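Local coordinates for protein N-acetylglucosamine-6-phosphate deacetylase (Mycobacterium smegmatis, PDB 6FV4) that probably removes the acetyl group from N-acetylglucosamine-6-phosphate, using divalent metal bound in its active site, as a step of amino-sugar metabolism, at residues I135-W141 with T173-I179; A124-R128 with A169-T173; E325-R329 with L376-V382. The protein carries 1 engineered substitution. All coordinates share one frame; numbering follows the deposited sequence.

Interaction 1. Residues I135-W141 with T173-I179; sequences IHLEGPW and TVRMVTI. With CD (cadmium ion), chain J; ZN (zinc ion), chain H.
His136 and Met176 lie on the same face of two neighbouring parallel strands of the amidohydrolase (beta/alpha)8 barrel, 134-138 and 174-179, joined in a beta-alpha-beta unit through helix 160-170. The strand segments run 12° apart. A beta bulge shifts the register after Ile135, whose O accepts from both Arg175 N and Met176 N; beyond it, Leu137 N bonds to Met176 O and Thr178 N to Leu137 O. On the His136 face the packing is close. Met176 bends at its last torsion and sets CE over the imidazole centre, 3.6 Å from the centroid, a CH-pi contact. At the ring edge NE2 shares a nearly straight 2.8 Å hydrogen bond with Thr178 OG1, while ND1 bonds to Ser107, so both nitrogens fix the ring's rotation. On the other face, under helices 113-129 and 160-170, Leu137 CD1 lies 3.9 Å from Val177 CG2, and Trp141 turns its edge to Val177 CG1. The contact is looser at the partly exposed side chain of Arg175, whose NH2 bonds to Leu358 O. Buried Glu138 points away from 174-179, extended with CG anti to its backbone N (chi1 -171°), its carboxylate bridging two metals: OE1 binds zinc at 2.1 Å and OE2 cadmium at 2.4 Å.

Interaction 2. Residues A124-R128 with A169-T173; sequences ARQVR and AGEGT
Val127 and Thr173 make the apolar part of this contact, their side chains sliding past each other in opposite directions. Val127 CG1 lies 3.7 Å from Thr173 CG2, and both valine methyls also reach Thr173 CB. One helical turn earlier, the methyl of Ala124 points at the hydroxyl end of the same threonine, CB to OG1 3.3 Å, and also touches Gly170 O. Ile135 of strand 134-138 packs against both Val127 and Thr173 from the barrel side.

Hydrogen bonding shapes the 169-173 segment from within. Gly170 O accepts from Thr173 N, closing a type I' turn from Gly170 to Thr173, and from Thr173 OG1 at 2.7 Å. A chi1 of 65° places that hydroxyl between its own backbone N and carbonyl carbon, within range of Gly170. The contact lies in the outer layer of the (beta/alpha)8 barrel: helix 113-129 packs here against the end of the next helix, 160-170, and the turn leading into strand 174-179.

Charge and water dominate the exposed rim. Arg128 NH1 and Glu171 OE2 form a long salt bridge of 3.6 Å, in which the oxygen sits well out of the guanidinium plane, so attraction of charge acts without an N-H aimed at it. The N-H groups of NH1 instead serve two waters lying in that plane. One water bridges to Glu171 O; the other, 2.8 Å from Arg128 NH1, donates to Ala169 O and Glu171 OE2. One face of the guanidinium is met by Ala124 O, 3.6 Å from its plane and over its centre.

Interaction 3. Residues E325-R329 with L376-V382; sequences EQVFR and LDHDLAV
This partly buried contact sets a face of helix 324-334 against the hairpin loop between antiparallel strands 373-376 and 382-387, tying that helix of the amidohydrolase barrel's outer layer to the two strands, away from the metal site. The loop contains a type I turn from Asp377 to Leu380, and Asp377 OD1 further accepts from Ala381 N. Glu325 reaches across fully extended, and its OE1 accepts from Val382 N at 3.1 Å. That bond is nearly straight at the hydrogen, 167°, but arrives from above the carboxylate plane. Val382 CG2 presses on the same carboxylate, 3.5 Å from CD, while the other oxygen, OE2, bonds to His99. Further into the interior, Phe328 CE2 lies 3.7 Å from Leu376 CD1, with Leu380 CD1 more distant and helix 339-357 also packing on the ring. Arg329 slides past Leu380 in the opposite direction, and a bend at chi3 (41°) folds its guanidinium back over Glu325 O. NH1 also forms a salt bridge with Glu325 OE1, its hydrogen bond weak. From the guanidinium edge, the same NH1 gives Leu380 O a weak hydrogen bond of 2.7 Å, bent at the hydrogen.

Following the chain, of the elements joined here helix 113-129 comes first and carries 124-128; strand 134-138 follows, then helix 160-170 and strand 174-179. Interaction 2 closes a loop of 40 residues and interaction 1 one of 31, and the two cross because their segments alternate. They share Thr173 and touch where Ile135 CD1 meets Ala124 N, so strand pairing in the barrel wall and helix packing outside it form one continuous region. Interaction 3 opens much later, in series with both, and closes a loop of 46 residues between helix 324-334 and the 376-382 loop. It lies on the opposite side of the chain's centre, its centre about 29 Å from that of interaction 1.

Interaction 1. Residues I135-W141 with T173-I179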
loop_
_atom_site.group_PDB
_atom_site.type_symbol
_atom_site.label_atom_id
_atom_site.label_comp_id
_atom_site.label_asym_id
_atom_site.label_seq_id
_atom_site.Cartn_x
_atom_site.Cartn_y
_atom_site.Cartn_z
ATOM N N ILE B 135 -22.690 -19.763 2.997
ATOM C CA ILE B 135 -21.906 -20.508 2.018
ATOM C C ILE B 135 -21.148 -19.520 1.147
ATOM O O ILE B 135 -21.675 -18.465 0.775
ATOM C CB ILE B 135 -22.788 -21.418 1.135
ATOM C CG1 ILE B 135 -23.618 -22.376 1.996
ATOM C CG2 ILE B 135 -21.903 -22.187 0.130
ATOM C CD1 ILE B 135 -24.768 -23.117 1.201
ATOM N N HIS B 136 -19.917 -19.874 0.810
ATOM C CA HIS B 136 -19.086 -19.113 -0.103
ATOM C C HIS B 136 -18.728 -20.018 -1.270
ATOM O O HIS B 136 -18.164 -21.100 -1.066
ATOM C CB HIS B 136 -17.836 -18.619 0.626
ATOM C CG HIS B 136 -16.744 -18.123 -0.270
ATOM N ND1 HIS B 136 -15.412 -18.261 0.057
ATOM C CD2 HIS B 136 -16.772 -17.452 -1.448
ATOM C CE1 HIS B 136 -14.665 -17.727 -0.892
ATOM N NE2 HIS B 136 -15.462 -17.213 -1.809
ATOM N N LEU B 137 -19.059 -19.591 -2.483
ATOM C CA LEU B 137 -18.675 -20.341 -3.678
ATOM C C LEU B 137 -17.367 -19.763 -4.196
ATOM O O LEU B 137 -17.357 -18.732 -4.879
ATOM C CB LEU B 137 -19.762 -20.276 -4.741
ATOM C CG LEU B 137 -21.163 -20.645 -4.239
ATOM C CD1 LEU B 137 -22.149 -20.488 -5.377
ATOM C CD2 LEU B 137 -21.166 -22.051 -3.688
ATOM N N GLU B 138 -16.259 -20.419 -3.854
ATOM C CA GLU B 138 -14.948 -20.058 -4.403
ATOM C C GLU B 138 -14.700 -20.889 -5.661
ATOM O O GLU B 138 -13.907 -21.833 -5.690
ATOM C CB GLU B 138 -13.847 -20.261 -3.380
ATOM C CG GLU B 138 -12.513 -19.673 -3.891
ATOM C CD GLU B 138 -11.398 -19.793 -2.906
ATOM O OE1 GLU B 138 -11.426 -20.751 -2.131
ATOM O OE2 GLU B 138 -10.493 -18.933 -2.918
ATOM N N GLY B 139 -15.419 -20.511 -6.714
ATOM C CA GLY B 139 -15.495 -21.303 -7.916
ATOM C C GLY B 139 -16.951 -21.601 -8.228
ATOM O O GLY B 139 -17.818 -21.541 -7.352
ATOM N N PRO B 140 -17.247 -21.957 -9.478
ATOM C CA PRO B 140 -16.329 -22.300 -10.570
ATOM C C PRO B 140 -16.005 -21.167 -11.543
ATOM O O PRO B 140 -15.309 -21.398 -12.532
ATOM C CB PRO B 140 -17.108 -23.391 -11.309
ATOM C CG PRO B 140 -18.517 -22.896 -11.213
ATOM C CD PRO B 140 -18.650 -22.212 -9.863
ATOM N N TRP B 141 -16.504 -19.966 -11.287
ATOM C CA TRP B 141 -16.357 -18.872 -12.247
ATOM C C TRP B 141 -15.057 -18.101 -12.034
ATOM O O TRP B 141 -15.000 -16.864 -11.936
ATOM C CB TRP B 141 -17.593 -17.996 -12.162
ATOM C CG TRP B 141 -18.797 -18.893 -12.323
ATOM C CD1 TRP B 141 -19.071 -19.691 -13.391
ATOM C CD2 TRP B 141 -19.848 -19.118 -11.375
ATOM N NE1 TRP B 141 -20.239 -20.381 -13.186
ATOM C CE2 TRP B 141 -20.740 -20.051 -11.956
ATOM C CE3 TRP B 141 -20.132 -18.618 -10.099
ATOM C CZ2 TRP B 141 -21.882 -20.496 -11.303
ATOM C CZ3 TRP B 141 -21.261 -19.051 -9.453
ATOM C CH2 TRP B 141 -22.137 -19.988 -10.058
ATOM N N THR B 173 -28.964 -19.022 1.469
ATOM C CA THR B 173 -27.811 -19.296 2.322
ATOM C C THR B 173 -26.468 -19.074 1.633
ATOM O O THR B 173 -25.439 -19.150 2.305
ATOM C CB THR B 173 -27.853 -20.737 2.850
ATOM O OG1 THR B 173 -27.723 -21.653 1.751
ATOM C CG2 THR B 173 -29.169 -20.992 3.566
ATOM N N VAL B 174 -26.440 -18.834 0.323
ATOM C CA VAL B 174 -25.186 -18.521 -0.355
ATOM C C VAL B 174 -24.913 -17.040 -0.121
ATOM O O VAL B 174 -25.681 -16.179 -0.561
ATOM C CB VAL B 174 -25.227 -18.856 -1.852
ATOM C CG1 VAL B 174 -23.951 -18.315 -2.526
ATOM C CG2 VAL B 174 -25.309 -20.368 -2.062
ATOM N N ARG B 175 -23.841 -16.747 0.606
ATOM C CA ARG B 175 -23.557 -15.389 1.052
ATOM C C ARG B 175 -22.473 -14.702 0.240
ATOM O O ARG B 175 -22.476 -13.469 0.145
ATOM C CB ARG B 175 -23.154 -15.400 2.532
ATOM C CG ARG B 175 -24.203 -15.943 3.475
ATOM C CD ARG B 175 -25.498 -15.164 3.366
ATOM N NE ARG B 175 -25.360 -13.835 3.955
ATOM C CZ ARG B 175 -25.802 -13.511 5.169
ATOM N NH1 ARG B 175 -26.417 -14.421 5.922
ATOM N NH2 ARG B 175 -25.628 -12.279 5.631
ATOM N N MET B 176 -21.567 -15.462 -0.370
ATOM C CA MET B 176 -20.453 -14.869 -1.092
ATOM C C MET B 176 -20.081 -15.761 -2.268
ATOM O O MET B 176 -20.098 -16.995 -2.153
ATOM C CB MET B 176 -19.243 -14.664 -0.167
ATOM C CG MET B 176 -18.056 -14.032 -0.865
ATOM S SD MET B 176 -16.897 -13.318 0.334
ATOM C CE MET B 176 -16.305 -14.781 1.181
ATOM N N VAL B 177 -19.758 -15.131 -3.398
ATOM C CA VAL B 177 -19.344 -15.824 -4.619
ATOM C C VAL B 177 -18.113 -15.122 -5.188
ATOM O O VAL B 177 -18.162 -13.924 -5.492
ATOM C CB VAL B 177 -20.470 -15.857 -5.664
ATOM C CG1 VAL B 177 -19.982 -16.502 -6.982
ATOM C CG2 VAL B 177 -21.673 -16.625 -5.117
ATOM N N THR B 178 -17.017 -15.866 -5.344
ATOM C CA THR B 178 -15.791 -15.339 -5.952
ATOM C C THR B 178 -15.897 -15.372 -7.477
ATOM O O THR B 178 -16.239 -16.409 -8.066
ATOM C CB THR B 178 -14.578 -16.147 -5.501
ATOM O OG1 THR B 178 -14.394 -15.977 -4.091
ATOM C CG2 THR B 178 -13.310 -15.669 -6.222
ATOM N N ILE B 179 -15.629 -14.228 -8.108
ATOM C CA ILE B 179 -15.766 -14.030 -9.547
ATOM C C ILE B 179 -14.426 -13.543 -10.088
ATOM O O ILE B 179 -13.878 -12.554 -9.589
ATOM C CB ILE B 179 -16.880 -13.014 -9.867
ATOM C CG1 ILE B 179 -18.238 -13.554 -9.430
ATOM C CG2 ILE B 179 -16.943 -12.695 -11.363
ATOM C CD1 ILE B 179 -18.616 -14.796 -10.195
HETATM CD CD CD J . -8.339 -20.027 -3.112
HETATM ZN ZN ZN H . -10.409 -20.971 -0.341
HETATM O O HOH W 1 -5.836 -20.683 -3.264
#

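Interaction 2. Residues A124-R128 with A169-T173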
loop_
_atom_site.group_PDB
_atom_site.type_symbol
_atom_site.label_atom_id
_atom_site.label_comp_id
_atom_site.label_asym_id
_atom_site.label_seq_id
_atom_site.Cartn_x
_atom_site.Cartn_y
_atom_site.Cartn_z
ATOM N N ALA B 124 -26.769 -25.829 2.696
ATOM C CA ALA B 124 -27.877 -24.955 3.090
ATOM C C ALA B 124 -28.651 -25.539 4.270
ATOM O O ALA B 124 -29.140 -24.800 5.128
ATOM C CB ALA B 124 -28.818 -24.727 1.905
ATOM N N ARG B 125 -28.760 -26.865 4.336
ATOM C CA ARG B 125 -29.428 -27.496 5.472
ATOM C C ARG B 125 -28.635 -27.288 6.761
ATOM O O ARG B 125 -29.212 -27.095 7.843
ATOM C CB ARG B 125 -29.635 -28.987 5.183
ATOM C CG ARG B 125 -30.273 -29.750 6.331
ATOM C CD ARG B 125 -30.551 -31.217 5.956
ATOM N NE ARG B 125 -30.619 -32.013 7.175
ATOM C CZ ARG B 125 -29.577 -32.653 7.691
ATOM N NH1 ARG B 125 -28.405 -32.610 7.066
ATOM N NH2 ARG B 125 -29.705 -33.343 8.821
ATOM N N GLN B 126 -27.310 -27.309 6.673
ATOM C CA GLN B 126 -26.525 -27.037 7.873
ATOM C C GLN B 126 -26.500 -25.556 8.236
ATOM O O GLN B 126 -26.365 -25.224 9.418
ATOM C CB GLN B 126 -25.119 -27.596 7.701
ATOM C CG GLN B 126 -25.097 -29.105 7.936
ATOM C CD GLN B 126 -24.154 -29.803 7.018
ATOM O OE1 GLN B 126 -23.340 -29.164 6.355
ATOM N NE2 GLN B 126 -24.236 -31.125 6.972
ATOM N N VAL B 127 -26.642 -24.653 7.265
ATOM C CA VAL B 127 -26.929 -23.256 7.602
ATOM C C VAL B 127 -28.220 -23.159 8.417
ATOM O O VAL B 127 -28.263 -22.530 9.486
ATOM C CB VAL B 127 -27.005 -22.394 6.328
ATOM C CG1 VAL B 127 -27.267 -20.920 6.698
ATOM C CG2 VAL B 127 -25.703 -22.501 5.527
ATOM N N ARG B 128 -29.299 -23.785 7.921
ATOM C CA ARG B 128 -30.578 -23.734 8.629
ATOM C C ARG B 128 -30.489 -24.397 9.995
ATOM O O ARG B 128 -31.136 -23.943 10.945
ATOM C CB ARG B 128 -31.684 -24.372 7.774
ATOM C CG ARG B 128 -32.144 -23.466 6.637
ATOM C CD ARG B 128 -33.329 -24.034 5.853
ATOM N NE ARG B 128 -32.971 -25.224 5.088
ATOM C CZ ARG B 128 -32.497 -25.210 3.848
ATOM N NH1 ARG B 128 -32.291 -24.057 3.219
ATOM N NH2 ARG B 128 -32.206 -26.354 3.247
ATOM N N ALA B 169 -31.045 -23.200 -5.217
ATOM C CA ALA B 169 -30.761 -24.367 -4.385
ATOM C C ALA B 169 -30.367 -23.983 -2.958
ATOM O O ALA B 169 -30.607 -24.752 -2.020
ATOM C CB ALA B 169 -29.664 -25.207 -5.041
ATOM N N GLY B 170 -29.769 -22.802 -2.764
ATOM C CA GLY B 170 -29.364 -22.405 -1.430
ATOM C C GLY B 170 -30.430 -21.770 -0.556
ATOM O O GLY B 170 -30.226 -21.655 0.657
ATOM N N GLU B 171 -31.556 -21.348 -1.131
ATOM C CA GLU B 171 -32.632 -20.720 -0.362
ATOM C C GLU B 171 -32.097 -19.577 0.490
ATOM O O GLU B 171 -32.445 -19.416 1.663
ATOM C CB GLU B 171 -33.381 -21.744 0.500
ATOM C CG GLU B 171 -34.271 -22.688 -0.288
ATOM C CD GLU B 171 -34.889 -23.769 0.595
ATOM O OE1 GLU B 171 -35.752 -23.455 1.452
ATOM O OE2 GLU B 171 -34.467 -24.934 0.447
ATOM N N GLY B 172 -31.235 -18.766 -0.114
ATOM C CA GLY B 172 -30.731 -17.589 0.544
ATOM C C GLY B 172 -29.499 -17.797 1.390
ATOM O O GLY B 172 -29.014 -16.825 1.970
ATOM N N THR B 173 -28.964 -19.022 1.469
ATOM C CA THR B 173 -27.811 -19.296 2.322
ATOM C C THR B 173 -26.468 -19.074 1.633
ATOM O O THR B 173 -25.439 -19.150 2.305
ATOM C CB THR B 173 -27.853 -20.737 2.850
ATOM O OG1 THR B 173 -27.723 -21.653 1.751
ATOM C CG2 THR B 173 -29.169 -20.992 3.566
HETATM O O HOH W 2 -32.898 -21.121 3.898
HETATM O O HOH W 3 -31.732 -25.006 0.616
#

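Interaction 3. Residues E325-R329 with L376-V382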
loop_
_atom_site.group_PDB
_atom_site.type_symbol
_atom_site.label_atom_id
_atom_site.label_comp_id
_atom_site.label_asym_id
_atom_site.label_seq_id
_atom_site.Cartn_x
_atom_site.Cartn_y
_atom_site.Cartn_z
ATOM N N GLU B 325 -7.685 -18.357 15.761
ATOM C CA GLU B 325 -6.815 -18.110 16.906
ATOM C C GLU B 325 -5.377 -17.821 16.471
ATOM O O GLU B 325 -4.718 -16.931 17.022
ATOM C CB GLU B 325 -6.857 -19.323 17.843
ATOM C CG GLU B 325 -5.778 -19.329 18.907
ATOM C CD GLU B 325 -5.875 -20.523 19.822
ATOM O OE1 GLU B 325 -5.136 -20.580 20.821
ATOM O OE2 GLU B 325 -6.710 -21.402 19.553
ATOM N N GLN B 326 -4.866 -18.573 15.490
ATOM C CA GLN B 326 -3.490 -18.361 15.052
ATOM C C GLN B 326 -3.352 -17.077 14.245
ATOM O O GLN B 326 -2.384 -16.330 14.426
ATOM C CB GLN B 326 -2.996 -19.557 14.231
ATOM C CG GLN B 326 -2.699 -20.801 15.060
ATOM C CD GLN B 326 -2.573 -22.056 14.208
ATOM O OE1 GLN B 326 -3.560 -22.739 13.958
ATOM N NE2 GLN B 326 -1.353 -22.374 13.776
ATOM N N VAL B 327 -4.294 -16.795 13.345
ATOM C CA VAL B 327 -4.141 -15.591 12.533
ATOM C C VAL B 327 -4.335 -14.339 13.384
ATOM O O VAL B 327 -3.650 -13.325 13.175
ATOM C CB VAL B 327 -5.083 -15.604 11.319
ATOM C CG1 VAL B 327 -4.856 -16.874 10.483
ATOM C CG2 VAL B 327 -6.514 -15.485 11.750
ATOM N N PHE B 328 -5.249 -14.393 14.364
ATOM C CA PHE B 328 -5.416 -13.284 15.301
ATOM C C PHE B 328 -4.102 -12.974 16.016
ATOM O O PHE B 328 -3.673 -11.814 16.086
ATOM C CB PHE B 328 -6.509 -13.624 16.319
ATOM C CG PHE B 328 -6.820 -12.503 17.299
ATOM C CD1 PHE B 328 -7.708 -11.492 16.964
ATOM C CD2 PHE B 328 -6.236 -12.477 18.557
ATOM C CE1 PHE B 328 -8.014 -10.465 17.876
ATOM C CE2 PHE B 328 -6.526 -11.453 19.463
ATOM C CZ PHE B 328 -7.416 -10.447 19.118
ATOM N N ARG B 329 -3.463 -14.005 16.567
ATOM C CA ARG B 329 -2.225 -13.822 17.316
ATOM C C ARG B 329 -1.099 -13.341 16.406
ATOM O O ARG B 329 -0.300 -12.487 16.802
ATOM C CB ARG B 329 -1.871 -15.137 18.013
ATOM C CG ARG B 329 -0.661 -15.131 18.916
ATOM C CD ARG B 329 -0.577 -16.434 19.743
ATOM N NE ARG B 329 -0.916 -17.638 18.976
ATOM C CZ ARG B 329 -1.967 -18.427 19.211
ATOM N NH1 ARG B 329 -2.809 -18.162 20.206
ATOM N NH2 ARG B 329 -2.177 -19.493 18.446
ATOM N N LEU B 376 -8.859 -15.103 26.159
ATOM C CA LEU B 376 -7.470 -15.318 25.788
ATOM C C LEU B 376 -6.580 -15.012 26.980
ATOM O O LEU B 376 -6.858 -14.077 27.736
ATOM C CB LEU B 376 -7.073 -14.424 24.604
ATOM C CG LEU B 376 -7.982 -14.381 23.376
ATOM C CD1 LEU B 376 -7.589 -13.218 22.476
ATOM C CD2 LEU B 376 -7.906 -15.695 22.611
ATOM N N ASP B 377 -5.500 -15.780 27.134
ATOM C CA ASP B 377 -4.522 -15.500 28.181
ATOM C C ASP B 377 -3.482 -14.502 27.666
ATOM O O ASP B 377 -3.635 -13.909 26.594
ATOM C CB ASP B 377 -3.895 -16.801 28.693
ATOM C CG ASP B 377 -3.167 -17.585 27.612
ATOM O OD1 ASP B 377 -2.728 -16.998 26.598
ATOM O OD2 ASP B 377 -2.998 -18.802 27.803
ATOM N N HIS B 378 -2.398 -14.292 28.426
ATOM C CA HIS B 378 -1.438 -13.263 28.027
ATOM C C HIS B 378 -0.674 -13.664 26.773
ATOM O O HIS B 378 -0.283 -12.797 25.984
ATOM C CB HIS B 378 -0.476 -12.934 29.175
ATOM C CG HIS B 378 -0.925 -11.774 30.022
ATOM N ND1 HIS B 378 -1.099 -10.502 29.516
ATOM C CD2 HIS B 378 -1.258 -11.703 31.335
ATOM C CE1 HIS B 378 -1.514 -9.698 30.481
ATOM N NE2 HIS B 378 -1.619 -10.402 31.595
ATOM N N ASP B 379 -0.487 -14.962 26.550
ATOM C CA ASP B 379 0.078 -15.415 25.283
ATOM C C ASP B 379 -0.909 -15.316 24.123
ATOM O O ASP B 379 -0.583 -15.769 23.023
ATOM C CB ASP B 379 0.568 -16.858 25.418
ATOM C CG ASP B 379 1.695 -17.004 26.437
ATOM O OD1 ASP B 379 2.455 -16.024 26.649
ATOM O OD2 ASP B 379 1.811 -18.099 27.035
ATOM N N LEU B 380 -2.091 -14.734 24.341
ATOM C CA LEU B 380 -3.161 -14.695 23.344
ATOM C C LEU B 380 -3.566 -16.096 22.886
ATOM O O LEU B 380 -3.960 -16.297 21.736
ATOM C CB LEU B 380 -2.784 -13.819 22.144
ATOM C CG LEU B 380 -2.559 -12.327 22.427
ATOM C CD1 LEU B 380 -2.641 -11.505 21.144
ATOM C CD2 LEU B 380 -3.564 -11.815 23.457
ATOM N N ALA B 381 -3.480 -17.078 23.779
ATOM C CA ALA B 381 -4.038 -18.397 23.519
ATOM C C ALA B 381 -5.466 -18.468 24.043
ATOM O O ALA B 381 -5.761 -17.956 25.127
ATOM C CB ALA B 381 -3.200 -19.497 24.173
ATOM N N VAL B 382 -6.337 -19.125 23.271
ATOM C CA VAL B 382 -7.730 -19.322 23.662
ATOM C C VAL B 382 -7.802 -20.233 24.875
ATOM O O VAL B 382 -7.291 -21.360 24.859
ATOM C CB VAL B 382 -8.541 -19.926 22.509
ATOM C CG1 VAL B 382 -9.945 -20.310 23.007
ATOM C CG2 VAL B 382 -8.617 -18.968 21.340
#